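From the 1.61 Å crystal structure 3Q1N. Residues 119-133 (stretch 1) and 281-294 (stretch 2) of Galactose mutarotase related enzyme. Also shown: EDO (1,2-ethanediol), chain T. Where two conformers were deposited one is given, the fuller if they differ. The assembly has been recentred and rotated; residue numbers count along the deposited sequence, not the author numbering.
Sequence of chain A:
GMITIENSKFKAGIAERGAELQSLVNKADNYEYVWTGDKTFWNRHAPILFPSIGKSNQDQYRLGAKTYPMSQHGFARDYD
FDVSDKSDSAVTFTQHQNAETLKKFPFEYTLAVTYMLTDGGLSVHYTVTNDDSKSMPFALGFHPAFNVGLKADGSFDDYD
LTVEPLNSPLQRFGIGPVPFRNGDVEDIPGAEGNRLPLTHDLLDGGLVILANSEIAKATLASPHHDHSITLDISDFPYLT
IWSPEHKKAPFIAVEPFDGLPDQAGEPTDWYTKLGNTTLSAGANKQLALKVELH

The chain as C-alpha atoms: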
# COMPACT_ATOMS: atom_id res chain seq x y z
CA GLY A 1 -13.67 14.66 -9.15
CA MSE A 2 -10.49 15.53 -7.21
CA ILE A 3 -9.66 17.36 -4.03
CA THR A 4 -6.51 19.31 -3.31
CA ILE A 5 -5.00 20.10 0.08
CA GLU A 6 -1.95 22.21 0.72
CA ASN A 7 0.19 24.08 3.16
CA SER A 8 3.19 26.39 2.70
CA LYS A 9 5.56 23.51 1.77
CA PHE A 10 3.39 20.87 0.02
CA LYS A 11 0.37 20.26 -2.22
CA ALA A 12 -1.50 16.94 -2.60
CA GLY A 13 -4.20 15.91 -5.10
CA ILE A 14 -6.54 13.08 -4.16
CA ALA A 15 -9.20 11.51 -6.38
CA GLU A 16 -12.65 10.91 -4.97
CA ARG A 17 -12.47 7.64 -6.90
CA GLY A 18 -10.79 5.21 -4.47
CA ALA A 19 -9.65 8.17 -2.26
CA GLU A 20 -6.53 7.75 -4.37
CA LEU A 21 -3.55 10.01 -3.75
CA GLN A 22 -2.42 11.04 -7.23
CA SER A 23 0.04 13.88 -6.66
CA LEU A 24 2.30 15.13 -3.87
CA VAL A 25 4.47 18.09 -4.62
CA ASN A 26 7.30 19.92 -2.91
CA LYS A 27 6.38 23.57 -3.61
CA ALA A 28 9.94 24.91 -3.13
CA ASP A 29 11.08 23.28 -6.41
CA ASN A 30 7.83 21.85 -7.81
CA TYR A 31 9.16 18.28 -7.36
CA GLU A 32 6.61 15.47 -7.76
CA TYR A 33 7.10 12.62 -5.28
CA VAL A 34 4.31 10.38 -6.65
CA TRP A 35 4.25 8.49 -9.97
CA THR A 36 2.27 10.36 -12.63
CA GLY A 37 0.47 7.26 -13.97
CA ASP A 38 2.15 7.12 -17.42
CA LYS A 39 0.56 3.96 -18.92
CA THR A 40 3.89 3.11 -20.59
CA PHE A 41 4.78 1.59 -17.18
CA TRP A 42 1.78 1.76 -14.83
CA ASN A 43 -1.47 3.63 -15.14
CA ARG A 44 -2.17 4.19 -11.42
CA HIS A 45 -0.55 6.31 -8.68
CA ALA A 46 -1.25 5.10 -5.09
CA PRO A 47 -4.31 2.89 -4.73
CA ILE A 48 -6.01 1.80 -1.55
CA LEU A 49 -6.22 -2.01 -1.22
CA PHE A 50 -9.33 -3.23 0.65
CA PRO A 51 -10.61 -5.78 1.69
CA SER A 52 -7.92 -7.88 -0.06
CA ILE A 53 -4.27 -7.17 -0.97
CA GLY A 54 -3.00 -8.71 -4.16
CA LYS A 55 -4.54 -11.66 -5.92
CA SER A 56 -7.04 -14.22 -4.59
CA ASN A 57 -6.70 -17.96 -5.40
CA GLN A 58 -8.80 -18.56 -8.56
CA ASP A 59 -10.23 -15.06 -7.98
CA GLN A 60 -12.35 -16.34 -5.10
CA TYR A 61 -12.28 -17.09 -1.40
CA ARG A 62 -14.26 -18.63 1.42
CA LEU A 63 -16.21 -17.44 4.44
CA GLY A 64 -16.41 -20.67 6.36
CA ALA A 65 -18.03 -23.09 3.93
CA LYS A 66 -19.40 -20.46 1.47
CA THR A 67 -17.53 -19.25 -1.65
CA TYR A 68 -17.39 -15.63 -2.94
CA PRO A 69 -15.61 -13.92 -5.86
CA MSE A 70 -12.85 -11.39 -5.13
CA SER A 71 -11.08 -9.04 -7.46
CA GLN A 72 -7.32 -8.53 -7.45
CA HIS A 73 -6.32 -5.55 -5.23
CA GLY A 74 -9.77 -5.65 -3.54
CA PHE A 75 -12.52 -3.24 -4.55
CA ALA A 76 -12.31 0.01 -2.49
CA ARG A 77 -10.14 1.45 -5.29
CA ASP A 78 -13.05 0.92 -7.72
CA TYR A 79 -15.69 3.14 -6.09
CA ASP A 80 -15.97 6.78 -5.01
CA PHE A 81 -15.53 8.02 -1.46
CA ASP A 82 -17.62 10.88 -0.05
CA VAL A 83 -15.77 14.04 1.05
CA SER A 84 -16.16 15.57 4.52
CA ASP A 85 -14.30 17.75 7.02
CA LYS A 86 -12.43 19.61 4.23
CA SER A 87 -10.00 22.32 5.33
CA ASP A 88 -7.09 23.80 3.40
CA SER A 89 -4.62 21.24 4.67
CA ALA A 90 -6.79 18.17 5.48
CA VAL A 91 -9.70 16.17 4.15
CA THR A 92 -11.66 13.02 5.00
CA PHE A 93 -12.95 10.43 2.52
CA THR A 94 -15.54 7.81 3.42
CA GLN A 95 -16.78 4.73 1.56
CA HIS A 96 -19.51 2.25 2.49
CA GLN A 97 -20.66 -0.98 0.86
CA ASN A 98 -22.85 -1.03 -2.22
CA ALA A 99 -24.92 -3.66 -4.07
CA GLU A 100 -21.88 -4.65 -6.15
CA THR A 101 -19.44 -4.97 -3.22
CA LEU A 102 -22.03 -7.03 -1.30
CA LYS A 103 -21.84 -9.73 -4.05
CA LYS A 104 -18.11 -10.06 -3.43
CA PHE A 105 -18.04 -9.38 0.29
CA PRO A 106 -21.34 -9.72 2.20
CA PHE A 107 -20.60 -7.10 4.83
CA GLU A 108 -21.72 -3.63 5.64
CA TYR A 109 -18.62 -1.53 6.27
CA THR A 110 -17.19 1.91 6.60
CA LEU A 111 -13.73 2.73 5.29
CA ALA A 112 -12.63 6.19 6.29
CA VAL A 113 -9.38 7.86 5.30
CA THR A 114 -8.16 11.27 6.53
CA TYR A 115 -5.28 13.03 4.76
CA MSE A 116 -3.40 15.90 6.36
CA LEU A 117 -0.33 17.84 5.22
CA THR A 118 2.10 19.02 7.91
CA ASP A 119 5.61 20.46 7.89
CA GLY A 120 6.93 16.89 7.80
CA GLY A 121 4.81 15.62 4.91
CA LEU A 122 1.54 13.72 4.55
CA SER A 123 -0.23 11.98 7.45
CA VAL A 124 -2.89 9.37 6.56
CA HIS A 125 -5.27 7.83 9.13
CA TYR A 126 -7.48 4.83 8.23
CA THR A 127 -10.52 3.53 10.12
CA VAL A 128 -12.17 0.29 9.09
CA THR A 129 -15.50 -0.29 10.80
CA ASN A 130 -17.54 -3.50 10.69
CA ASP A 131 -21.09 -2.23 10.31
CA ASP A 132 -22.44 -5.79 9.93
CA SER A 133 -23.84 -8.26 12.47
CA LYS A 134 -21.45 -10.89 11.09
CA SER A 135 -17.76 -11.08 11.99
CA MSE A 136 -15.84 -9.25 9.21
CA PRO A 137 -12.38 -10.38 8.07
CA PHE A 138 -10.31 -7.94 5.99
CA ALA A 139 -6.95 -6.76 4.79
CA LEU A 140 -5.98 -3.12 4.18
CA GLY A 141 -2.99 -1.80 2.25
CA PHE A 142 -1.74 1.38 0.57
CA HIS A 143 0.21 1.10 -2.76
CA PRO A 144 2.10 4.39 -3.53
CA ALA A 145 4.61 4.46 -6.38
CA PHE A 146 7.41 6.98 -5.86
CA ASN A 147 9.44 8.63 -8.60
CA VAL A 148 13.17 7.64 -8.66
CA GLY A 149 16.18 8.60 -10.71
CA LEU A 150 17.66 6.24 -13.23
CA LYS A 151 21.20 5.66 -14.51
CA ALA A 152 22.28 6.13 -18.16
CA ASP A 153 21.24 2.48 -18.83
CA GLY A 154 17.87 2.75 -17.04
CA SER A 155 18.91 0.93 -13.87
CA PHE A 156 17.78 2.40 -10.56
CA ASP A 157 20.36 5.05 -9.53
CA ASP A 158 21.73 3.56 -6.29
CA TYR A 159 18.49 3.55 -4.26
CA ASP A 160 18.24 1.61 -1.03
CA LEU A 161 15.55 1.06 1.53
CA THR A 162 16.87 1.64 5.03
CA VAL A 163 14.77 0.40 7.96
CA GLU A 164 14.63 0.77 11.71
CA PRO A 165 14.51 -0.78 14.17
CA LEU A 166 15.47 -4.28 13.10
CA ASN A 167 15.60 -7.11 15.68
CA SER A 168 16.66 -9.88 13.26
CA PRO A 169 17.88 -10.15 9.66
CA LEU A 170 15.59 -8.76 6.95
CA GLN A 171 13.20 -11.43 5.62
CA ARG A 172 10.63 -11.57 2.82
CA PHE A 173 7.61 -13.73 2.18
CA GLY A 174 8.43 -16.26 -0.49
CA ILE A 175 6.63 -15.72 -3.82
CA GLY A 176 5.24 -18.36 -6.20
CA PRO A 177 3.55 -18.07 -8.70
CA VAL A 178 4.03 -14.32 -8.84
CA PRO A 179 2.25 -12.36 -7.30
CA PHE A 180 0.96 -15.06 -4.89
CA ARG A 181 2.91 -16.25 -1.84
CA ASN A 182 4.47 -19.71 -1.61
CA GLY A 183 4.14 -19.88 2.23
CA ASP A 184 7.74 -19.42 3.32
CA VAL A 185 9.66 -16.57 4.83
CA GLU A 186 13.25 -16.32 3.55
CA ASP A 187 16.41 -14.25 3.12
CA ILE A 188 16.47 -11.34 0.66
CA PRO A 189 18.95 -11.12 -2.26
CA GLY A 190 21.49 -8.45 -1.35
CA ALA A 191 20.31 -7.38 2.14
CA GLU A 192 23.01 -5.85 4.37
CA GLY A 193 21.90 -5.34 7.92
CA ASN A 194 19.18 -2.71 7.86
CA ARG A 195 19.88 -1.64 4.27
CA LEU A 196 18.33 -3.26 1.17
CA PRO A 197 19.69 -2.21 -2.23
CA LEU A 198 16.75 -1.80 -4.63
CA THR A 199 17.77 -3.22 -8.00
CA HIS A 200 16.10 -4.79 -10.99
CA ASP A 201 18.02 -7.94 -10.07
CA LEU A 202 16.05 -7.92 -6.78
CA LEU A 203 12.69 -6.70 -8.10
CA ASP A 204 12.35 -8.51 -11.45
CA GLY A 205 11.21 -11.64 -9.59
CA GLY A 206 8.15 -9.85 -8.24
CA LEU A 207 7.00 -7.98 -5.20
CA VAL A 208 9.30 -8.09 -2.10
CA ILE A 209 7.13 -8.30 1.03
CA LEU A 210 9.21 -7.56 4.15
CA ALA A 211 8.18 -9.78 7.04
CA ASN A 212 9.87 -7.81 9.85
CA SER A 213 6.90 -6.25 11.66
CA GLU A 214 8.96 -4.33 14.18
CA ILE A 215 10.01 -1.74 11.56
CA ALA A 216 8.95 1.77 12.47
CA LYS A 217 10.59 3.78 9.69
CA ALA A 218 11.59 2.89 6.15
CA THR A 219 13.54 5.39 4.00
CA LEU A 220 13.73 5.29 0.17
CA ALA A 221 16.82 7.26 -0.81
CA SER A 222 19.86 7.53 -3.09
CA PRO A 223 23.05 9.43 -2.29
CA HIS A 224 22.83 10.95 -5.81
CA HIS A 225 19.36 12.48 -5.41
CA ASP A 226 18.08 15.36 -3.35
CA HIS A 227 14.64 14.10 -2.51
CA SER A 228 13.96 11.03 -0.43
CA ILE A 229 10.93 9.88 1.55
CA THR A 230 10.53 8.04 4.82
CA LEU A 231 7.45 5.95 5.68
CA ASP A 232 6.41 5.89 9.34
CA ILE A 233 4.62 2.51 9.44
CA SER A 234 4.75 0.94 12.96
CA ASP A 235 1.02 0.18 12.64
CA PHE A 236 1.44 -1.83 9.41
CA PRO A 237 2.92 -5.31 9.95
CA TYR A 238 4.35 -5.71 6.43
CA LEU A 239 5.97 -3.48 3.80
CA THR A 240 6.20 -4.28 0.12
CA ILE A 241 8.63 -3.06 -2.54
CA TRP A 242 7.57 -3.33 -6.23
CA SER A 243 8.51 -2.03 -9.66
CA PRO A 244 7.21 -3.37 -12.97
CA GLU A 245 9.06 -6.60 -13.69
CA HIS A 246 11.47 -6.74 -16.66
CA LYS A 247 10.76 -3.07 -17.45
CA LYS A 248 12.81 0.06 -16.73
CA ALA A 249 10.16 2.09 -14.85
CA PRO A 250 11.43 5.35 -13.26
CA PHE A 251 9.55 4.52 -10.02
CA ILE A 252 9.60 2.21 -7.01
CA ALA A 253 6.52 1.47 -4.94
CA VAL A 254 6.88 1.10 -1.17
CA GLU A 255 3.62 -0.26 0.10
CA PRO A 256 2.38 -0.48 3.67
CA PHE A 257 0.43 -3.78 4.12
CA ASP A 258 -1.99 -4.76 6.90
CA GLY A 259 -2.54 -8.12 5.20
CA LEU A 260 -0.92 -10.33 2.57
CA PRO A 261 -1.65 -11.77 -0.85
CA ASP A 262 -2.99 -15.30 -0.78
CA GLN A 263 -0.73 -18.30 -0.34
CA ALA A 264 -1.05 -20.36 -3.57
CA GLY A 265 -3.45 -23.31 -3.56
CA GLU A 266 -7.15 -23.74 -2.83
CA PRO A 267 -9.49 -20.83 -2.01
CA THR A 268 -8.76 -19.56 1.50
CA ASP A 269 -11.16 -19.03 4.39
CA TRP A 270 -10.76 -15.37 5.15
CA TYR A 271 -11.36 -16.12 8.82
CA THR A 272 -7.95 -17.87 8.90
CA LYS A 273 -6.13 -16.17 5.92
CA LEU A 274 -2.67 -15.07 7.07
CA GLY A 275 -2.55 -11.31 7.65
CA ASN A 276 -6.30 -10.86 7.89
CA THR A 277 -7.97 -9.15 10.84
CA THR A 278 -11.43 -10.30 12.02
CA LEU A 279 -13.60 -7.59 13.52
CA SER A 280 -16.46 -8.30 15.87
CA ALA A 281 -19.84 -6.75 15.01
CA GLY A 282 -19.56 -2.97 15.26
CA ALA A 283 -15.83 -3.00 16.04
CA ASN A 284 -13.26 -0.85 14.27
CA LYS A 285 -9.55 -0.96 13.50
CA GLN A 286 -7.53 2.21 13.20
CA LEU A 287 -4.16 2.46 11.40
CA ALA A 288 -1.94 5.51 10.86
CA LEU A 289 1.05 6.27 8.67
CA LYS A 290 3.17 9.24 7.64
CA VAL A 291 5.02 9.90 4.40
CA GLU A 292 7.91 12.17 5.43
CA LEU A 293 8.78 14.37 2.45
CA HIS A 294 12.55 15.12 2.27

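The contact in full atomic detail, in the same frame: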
# COMPACT_ATOMS: atom_id res chain seq x y z
N ASP A 119 4.24 20.12 8.29
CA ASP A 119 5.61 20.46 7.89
C ASP A 119 6.45 19.25 7.47
O ASP A 119 7.39 19.35 6.70
CB ASP A 119 6.35 21.16 9.04
CG ASP A 119 5.98 22.60 9.17
OD1 ASP A 119 5.32 23.15 8.27
OD2 ASP A 119 6.36 23.20 10.22
N GLY A 120 6.15 18.09 8.04
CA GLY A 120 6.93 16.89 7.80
C GLY A 120 6.57 16.17 6.51
O GLY A 120 7.40 15.40 6.00
N GLY A 121 5.34 16.37 6.04
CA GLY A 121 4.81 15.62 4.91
C GLY A 121 3.33 15.32 5.03
O GLY A 121 2.54 16.18 5.47
N LEU A 122 2.95 14.08 4.68
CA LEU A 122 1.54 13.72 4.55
C LEU A 122 1.21 12.68 5.59
O LEU A 122 1.85 11.62 5.60
CB LEU A 122 1.26 13.12 3.18
CG LEU A 122 -0.17 12.65 2.91
CD1 LEU A 122 -1.13 13.87 2.81
CD2 LEU A 122 -0.20 11.74 1.67
N SER A 123 0.27 12.96 6.47
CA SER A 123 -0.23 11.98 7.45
C SER A 123 -1.51 11.35 6.85
O SER A 123 -2.26 12.05 6.17
CB SER A 123 -0.54 12.69 8.77
OG SER A 123 0.63 13.29 9.35
N VAL A 124 -1.71 10.06 7.05
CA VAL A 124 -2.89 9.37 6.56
C VAL A 124 -3.38 8.51 7.73
O VAL A 124 -2.59 7.76 8.32
CB VAL A 124 -2.60 8.47 5.36
CG1 VAL A 124 -3.90 7.99 4.73
CG2 VAL A 124 -1.72 9.18 4.28
N HIS A 125 -4.66 8.63 8.07
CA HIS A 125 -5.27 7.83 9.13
C HIS A 125 -6.41 7.03 8.51
O HIS A 125 -7.25 7.61 7.79
CB HIS A 125 -5.78 8.73 10.28
CG HIS A 125 -4.69 9.29 11.18
ND1 HIS A 125 -3.88 10.34 10.81
CD2 HIS A 125 -4.30 8.93 12.43
CE1 HIS A 125 -3.01 10.59 11.78
NE2 HIS A 125 -3.27 9.77 12.78
N TYR A 126 -6.43 5.73 8.74
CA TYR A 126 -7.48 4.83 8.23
C TYR A 126 -8.34 4.33 9.38
O TYR A 126 -7.77 4.04 10.45
CB TYR A 126 -6.88 3.62 7.57
CG TYR A 126 -5.95 3.92 6.44
CD1 TYR A 126 -4.58 4.14 6.71
CD2 TYR A 126 -6.41 4.05 5.14
CE1 TYR A 126 -3.70 4.44 5.70
CE2 TYR A 126 -5.51 4.34 4.09
CZ TYR A 126 -4.18 4.55 4.39
OH TYR A 126 -3.31 4.83 3.37
N THR A 127 -9.65 4.21 9.16
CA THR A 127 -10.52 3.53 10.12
C THR A 127 -11.42 2.60 9.32
O THR A 127 -12.13 3.06 8.41
CB THR A 127 -11.44 4.50 10.91
OG1 THR A 127 -10.64 5.49 11.60
CG2 THR A 127 -12.28 3.73 11.91
N VAL A 128 -11.36 1.34 9.67
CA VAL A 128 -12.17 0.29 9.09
C VAL A 128 -13.17 -0.09 10.16
O VAL A 128 -12.79 -0.53 11.24
CB VAL A 128 -11.32 -0.95 8.76
CG1 VAL A 128 -12.23 -2.08 8.30
CG2 VAL A 128 -10.31 -0.62 7.65
N THR A 129 -14.44 0.06 9.85
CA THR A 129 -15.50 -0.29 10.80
C THR A 129 -16.36 -1.39 10.18
O THR A 129 -16.79 -1.28 9.03
CB THR A 129 -16.40 0.91 11.15
OG1 THR A 129 -15.58 1.99 11.64
CG2 THR A 129 -17.37 0.52 12.29
N ASN A 130 -16.61 -2.40 10.99
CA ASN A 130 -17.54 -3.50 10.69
C ASN A 130 -18.94 -3.04 11.06
O ASN A 130 -19.31 -3.05 12.23
CB ASN A 130 -17.16 -4.79 11.45
CG ASN A 130 -18.10 -5.92 11.14
OD1 ASN A 130 -18.93 -5.75 10.22
ND2 ASN A 130 -18.02 -7.06 11.87
N ASP A 131 -19.73 -2.65 10.07
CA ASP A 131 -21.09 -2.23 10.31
C ASP A 131 -22.10 -3.39 10.22
O ASP A 131 -23.30 -3.16 10.34
CB ASP A 131 -21.51 -1.14 9.31
CG ASP A 131 -20.76 0.17 9.51
OD1 ASP A 131 -20.40 0.52 10.67
OD2 ASP A 131 -20.60 0.84 8.48
N ASP A 132 -21.60 -4.61 10.10
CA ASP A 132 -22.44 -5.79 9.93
C ASP A 132 -22.66 -6.46 11.30
O ASP A 132 -21.98 -6.18 12.28
CB ASP A 132 -21.70 -6.79 9.04
CG ASP A 132 -22.62 -7.56 8.14
OD1 ASP A 132 -23.05 -7.02 7.09
OD2 ASP A 132 -22.98 -8.68 8.52
N SER A 133 -23.64 -7.36 11.33
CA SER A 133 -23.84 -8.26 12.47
C SER A 133 -22.88 -9.45 12.43
O SER A 133 -22.62 -10.07 13.45
CB SER A 133 -25.29 -8.79 12.49
OG SER A 133 -25.56 -9.58 11.35
N ALA A 281 -18.78 -7.67 15.44
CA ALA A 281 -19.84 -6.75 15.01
C ALA A 281 -19.68 -5.38 15.65
O ALA A 281 -19.55 -5.28 16.88
CB ALA A 281 -21.21 -7.30 15.34
N GLY A 282 -19.69 -4.34 14.82
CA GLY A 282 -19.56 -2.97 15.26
C GLY A 282 -18.18 -2.50 15.68
O GLY A 282 -18.01 -1.33 16.03
N ALA A 283 -17.18 -3.39 15.65
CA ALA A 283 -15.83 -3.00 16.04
C ALA A 283 -15.13 -2.27 14.90
O ALA A 283 -15.52 -2.33 13.75
CB ALA A 283 -15.00 -4.21 16.49
N ASN A 284 -14.07 -1.54 15.26
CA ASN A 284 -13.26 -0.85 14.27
C ASN A 284 -11.78 -1.12 14.49
O ASN A 284 -11.33 -1.45 15.61
CB ASN A 284 -13.55 0.65 14.24
CG ASN A 284 -12.98 1.39 15.44
OD1 ASN A 284 -11.79 1.74 15.46
ND2 ASN A 284 -13.83 1.59 16.49
N LYS A 285 -11.02 -0.97 13.42
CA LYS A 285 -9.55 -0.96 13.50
C LYS A 285 -9.07 0.36 12.96
O LYS A 285 -9.47 0.74 11.87
CB LYS A 285 -8.95 -2.06 12.61
CG LYS A 285 -7.43 -2.19 12.69
CD LYS A 285 -7.00 -2.67 14.05
CE LYS A 285 -5.50 -2.52 14.27
NZ LYS A 285 -5.21 -3.29 15.54
N GLN A 286 -8.13 0.97 13.67
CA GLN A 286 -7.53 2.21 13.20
C GLN A 286 -6.04 1.99 12.93
O GLN A 286 -5.35 1.34 13.74
CB GLN A 286 -7.74 3.33 14.21
CG GLN A 286 -9.21 3.72 14.31
CD GLN A 286 -9.52 4.77 15.33
OE1 GLN A 286 -8.82 5.81 15.41
NE2 GLN A 286 -10.58 4.56 16.08
N LEU A 287 -5.56 2.55 11.82
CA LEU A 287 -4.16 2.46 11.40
C LEU A 287 -3.71 3.85 10.97
O LEU A 287 -4.50 4.57 10.34
CB LEU A 287 -4.03 1.51 10.21
CG LEU A 287 -4.47 0.05 10.42
CD1 LEU A 287 -4.53 -0.70 9.10
CD2 LEU A 287 -3.52 -0.65 11.39
N ALA A 288 -2.49 4.23 11.30
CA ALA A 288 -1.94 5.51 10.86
C ALA A 288 -0.63 5.29 10.15
O ALA A 288 0.07 4.32 10.42
CB ALA A 288 -1.76 6.44 12.03
N LEU A 289 -0.31 6.19 9.23
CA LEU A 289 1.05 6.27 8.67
C LEU A 289 1.41 7.73 8.38
O LEU A 289 0.54 8.61 8.36
CB LEU A 289 1.20 5.43 7.39
CG LEU A 289 0.35 5.70 6.14
CD1 LEU A 289 0.96 6.77 5.25
CD2 LEU A 289 0.12 4.39 5.35
N LYS A 290 2.71 7.97 8.16
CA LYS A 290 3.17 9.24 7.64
C LYS A 290 4.12 8.99 6.48
O LYS A 290 4.89 8.02 6.50
CB LYS A 290 3.89 10.08 8.70
CG LYS A 290 3.09 10.35 9.99
CD LYS A 290 3.86 11.28 10.97
CE LYS A 290 3.01 11.53 12.22
NZ LYS A 290 3.71 12.44 13.20
N VAL A 291 4.04 9.86 5.49
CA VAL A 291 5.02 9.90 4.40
C VAL A 291 5.83 11.17 4.68
O VAL A 291 5.33 12.27 4.52
CB VAL A 291 4.35 9.96 3.02
CG1 VAL A 291 5.41 9.83 1.90
CG2 VAL A 291 3.26 8.85 2.88
N GLU A 292 7.03 11.02 5.21
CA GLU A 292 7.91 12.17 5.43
C GLU A 292 8.52 12.57 4.09
O GLU A 292 9.05 11.72 3.36
CB GLU A 292 9.02 11.89 6.41
CG GLU A 292 8.58 11.23 7.73
CD GLU A 292 9.75 10.99 8.68
OE1 GLU A 292 10.87 11.49 8.46
OE2 GLU A 292 9.53 10.28 9.68
N LEU A 293 8.41 13.86 3.76
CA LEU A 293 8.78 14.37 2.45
C LEU A 293 10.08 15.16 2.58
O LEU A 293 10.06 16.27 3.11
CB LEU A 293 7.64 15.22 1.92
CG LEU A 293 6.34 14.45 1.66
CD1 LEU A 293 5.29 15.44 1.12
CD2 LEU A 293 6.59 13.22 0.67
N HIS A 294 11.20 14.56 2.14
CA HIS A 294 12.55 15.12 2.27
C HIS A 294 13.02 15.53 0.89
O HIS A 294 12.29 15.77 -0.06
CB HIS A 294 13.60 14.09 2.72
CG HIS A 294 13.25 13.29 3.93
ND1 HIS A 294 13.25 11.91 3.92
CD2 HIS A 294 13.00 13.65 5.21
CE1 HIS A 294 12.97 11.46 5.13
NE2 HIS A 294 12.81 12.50 5.93
OXT HIS A 294 14.24 15.55 0.70
C1 EDO T . -10.71 8.89 8.64
O1 EDO T . -11.29 9.72 9.59
C2 EDO T . -10.16 7.63 9.32
O2 EDO T . -9.29 7.84 10.40
O HOH W 1 9.79 17.52 5.52

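Residues 121-130 and 284-293 form two neighbouring antiparallel strands, far apart in sequence but joined along their whole length. Their directions differ by 170°, and together the stretches bury 1015 Å². The hydrogen bonds come in pairs at every second residue, as antiparallel geometry requires. Tyr 126 faces Leu 287 in one such pair: Tyr 126 N donates to Leu 287 O at 2.8 Å, and Leu 287 N donates to Tyr 126 O at 3.0 Å. Between these pairs lie close non-hydrogen-bonded ones, where CA-H groups point at carbonyl oxygens; Gln 286 CA is 3.3 Å from Tyr 126 O.

Tyr 126 and Leu 289 cover the most surface. Both lie on the largely buried face, with Leu 122, Val 124, Val 128, Leu 287 and Val 291; Lys 285 is there too, but its end leads away. Leu 289 has chi1 near 60° (p), and its end comes nearer to the other strand. Leu 289 CD1 meets Val 124 CG2 at 3.7 Å. Leu 289 CD2 meets Tyr 126 CE1 at 3.8 Å, at the edge of the ring. These are apolar contacts that fill space without directional bonds.

The other face is more polar and more open. Ala 288 CB sits over the face of the His 125 ring, 3.6 Å from His 125 CD2, in a CH-pi contact. Thr 127 OG1 packs 3.5 Å from Gln 286 CG. Thr 127 OG1 also hydrogen-bonds O2 of the ethanediol, probably from the crystallisation liquor, at 3.0 Å.

At one end, Leu 293 N donates to Gly 120 O at 2.9 Å. Gly 121 has phi/psi of 144/-138, which calls for glycine; a CB there would also clash with Val 291 O. At the other end, Asn 130 N donates to Ala 283 O at 3.0 Å. Asn 130 O is met not by Ala 283 N but by Gly 282 N, at 2.9 Å; the bond is weak, with an angle of 125°.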